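Local coordinates for protein pngf-ii (Elizabethkingia meningoseptica, PDB 4R4X) that probably removes N-linked glycans from glycoproteins as a prokaryotic peptide:N-glycosidase related to PNGase F, at residues A[347-352]-A[386-391]. Residues are numbered along the deposited sequence; the frame is centred on the assembly and turned at random.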
loop_
_atom_site.group_PDB
_atom_site.type_symbol
_atom_site.label_atom_id
_atom_site.label_comp_id
_atom_site.label_asym_id
_atom_site.label_seq_id
_atom_site.Cartn_x
_atom_site.Cartn_y
_atom_site.Cartn_z
ATOM N N GLY A 347 15.127 -5.017 2.136
ATOM C CA GLY A 347 16.049 -3.891 2.125
ATOM C C GLY A 347 15.664 -2.766 1.206
ATOM O O GLY A 347 14.744 -2.867 0.397
ATOM N N ALA A 348 16.378 -1.662 1.368
ATOM C CA ALA A 348 16.213 -0.534 0.483
ATOM C C ALA A 348 17.603 -0.084 0.071
ATOM O O ALA A 348 18.537 -0.150 0.866
ATOM C CB ALA A 348 15.465 0.571 1.189
ATOM N N PHE A 349 17.729 0.314 -1.192
ATOM C CA PHE A 349 18.975 0.788 -1.781
ATOM C C PHE A 349 18.703 2.121 -2.445
ATOM O O PHE A 349 17.709 2.264 -3.153
ATOM C CB PHE A 349 19.478 -0.216 -2.832
ATOM C CG PHE A 349 20.483 0.329 -3.816
ATOM C CD1 PHE A 349 21.795 0.591 -3.444
ATOM C CD2 PHE A 349 20.132 0.521 -5.149
ATOM C CE1 PHE A 349 22.714 1.070 -4.369
ATOM C CE2 PHE A 349 21.051 0.976 -6.085
ATOM C CZ PHE A 349 22.344 1.250 -5.702
ATOM N N ILE A 350 19.567 3.097 -2.191
ATOM C CA ILE A 350 19.653 4.293 -3.038
ATOM C C ILE A 350 21.140 4.540 -3.323
ATOM O O ILE A 350 21.911 4.893 -2.424
ATOM C CB ILE A 350 19.009 5.537 -2.391
ATOM C CG1 ILE A 350 17.526 5.284 -2.086
ATOM C CG2 ILE A 350 19.162 6.729 -3.340
ATOM C CD1 ILE A 350 16.853 6.365 -1.263
ATOM N N GLY A 351 21.547 4.326 -4.570
ATOM C CA GLY A 351 22.922 4.508 -4.958
ATOM C C GLY A 351 23.260 5.985 -4.941
ATOM O O GLY A 351 22.739 6.736 -5.752
ATOM N N ASN A 352 24.144 6.395 -4.037
ATOM C CA ASN A 352 24.571 7.767 -3.945
ATOM C C ASN A 352 25.975 7.855 -3.346
ATOM O O ASN A 352 26.487 6.883 -2.787
ATOM C CB ASN A 352 23.589 8.578 -3.083
ATOM C CG ASN A 352 23.702 8.259 -1.595
ATOM O OD1 ASN A 352 24.407 8.960 -0.839
ATOM N ND2 ASN A 352 23.029 7.209 -1.163
ATOM N N THR A 386 20.426 -5.496 -11.877
ATOM C CA THR A 386 20.549 -4.250 -11.131
ATOM C C THR A 386 21.632 -4.348 -10.045
ATOM O O THR A 386 21.529 -5.177 -9.129
ATOM C CB THR A 386 19.210 -3.860 -10.484
ATOM O OG1 THR A 386 18.174 -3.795 -11.481
ATOM C CG2 THR A 386 19.322 -2.496 -9.773
ATOM N N ASN A 387 22.639 -3.484 -10.109
ATOM C CA ASN A 387 23.744 -3.611 -9.158
ATOM C C ASN A 387 23.529 -2.777 -7.888
ATOM O O ASN A 387 24.085 -1.670 -7.683
ATOM C CB ASN A 387 25.105 -3.411 -9.819
ATOM C CG ASN A 387 25.281 -2.036 -10.417
ATOM O OD1 ASN A 387 24.330 -1.437 -10.937
ATOM N ND2 ASN A 387 26.504 -1.523 -10.342
ATOM N N VAL A 388 22.684 -3.345 -7.037
ATOM C CA VAL A 388 22.406 -2.802 -5.726
ATOM C C VAL A 388 23.701 -2.720 -4.945
ATOM O O VAL A 388 23.847 -1.829 -4.103
ATOM C CB VAL A 388 21.335 -3.643 -5.013
ATOM C CG1 VAL A 388 21.444 -3.591 -3.492
ATOM C CG2 VAL A 388 19.944 -3.196 -5.479
HETATM N N MSE A 389 24.639 -3.625 -5.248
HETATM C CA MSE A 389 25.970 -3.594 -4.629
HETATM C C MSE A 389 26.968 -2.728 -5.397
HETATM O O MSE A 389 28.178 -2.979 -5.366
HETATM C CB MSE A 389 26.446 -5.053 -4.450
HETATM C CG MSE A 389 25.796 -5.653 -3.214
HETATM SE SE MSE A 389 26.364 -7.546 -3.067
HETATM C CE MSE A 389 28.151 -7.186 -2.348
ATOM N N GLU A 390 26.458 -1.700 -6.066
ATOM C CA GLU A 390 27.291 -0.715 -6.780
ATOM C C GLU A 390 28.447 -0.174 -5.929
ATOM O O GLU A 390 29.559 0.006 -6.431
ATOM C CB GLU A 390 26.407 0.443 -7.216
ATOM C CG GLU A 390 27.106 1.579 -7.950
ATOM C CD GLU A 390 26.176 2.780 -8.178
ATOM O OE1 GLU A 390 26.649 3.811 -8.691
ATOM O OE2 GLU A 390 24.975 2.693 -7.840
HETATM N N MSE A 391 28.188 0.105 -4.673
HETATM C CA MSE A 391 29.222 0.662 -3.766
HETATM C C MSE A 391 29.775 -0.463 -2.892
HETATM O O MSE A 391 30.204 -0.245 -1.762
HETATM C CB MSE A 391 28.598 1.818 -2.972
HETATM C CG MSE A 391 28.400 3.071 -3.835
HETATM SE SE MSE A 391 26.566 3.105 -4.625
HETATM C CE MSE A 391 26.805 4.821 -5.594
#
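F349, on strand 343-350, lays one ring face against the backbone of V388 in the loop that follows strand 378-384. The contact lies in the PNGase F-like part of the chain, probably built as jelly-roll beta-sandwiches as in PNGase F, where strands 343-350 and 378-384 lie in the same antiparallel sheet without being neighbours; the type I turn N387-E390 presents V388 to the ring face. The tight part is a CH-pi contact, with V388 CA 3.9 Å from the centroid of the F349 ring and only 3° off its normal. CG anti to the backbone N (chi1 161°) sets the F349 ring out from the strand, and the F349 and V388 side chains run antiparallel past each other. Over the same face V388 O stands 3.1 Å from F349 CE1, while V388 CG2 packs 3.7 Å from CD2 of that ring. The opposite face is covered near its rim by the backbone N of G351. Beyond the ring, V388 also touches D250 and F252 of strand 248-253.

Packing is sparser toward the partly exposed E390 and M391. The extended E390 side chain crosses F349 at about a right angle and brings OE2 into the ring plane at the edge, 3.7 Å from CZ of F349; its other oxygen, OE1, is hydrogen-bonded to Y396 OH. The turn itself is tied by E390 N to N387 O at 2.9 Å. M391 SE only grazes F349 CE1 at 4.4 Å, but the bend at chi2 (93°) sets it 3.9 Å from G351 CA. The terminal methyl CE of M391 lies 3.5 Å from the backbone N of N352.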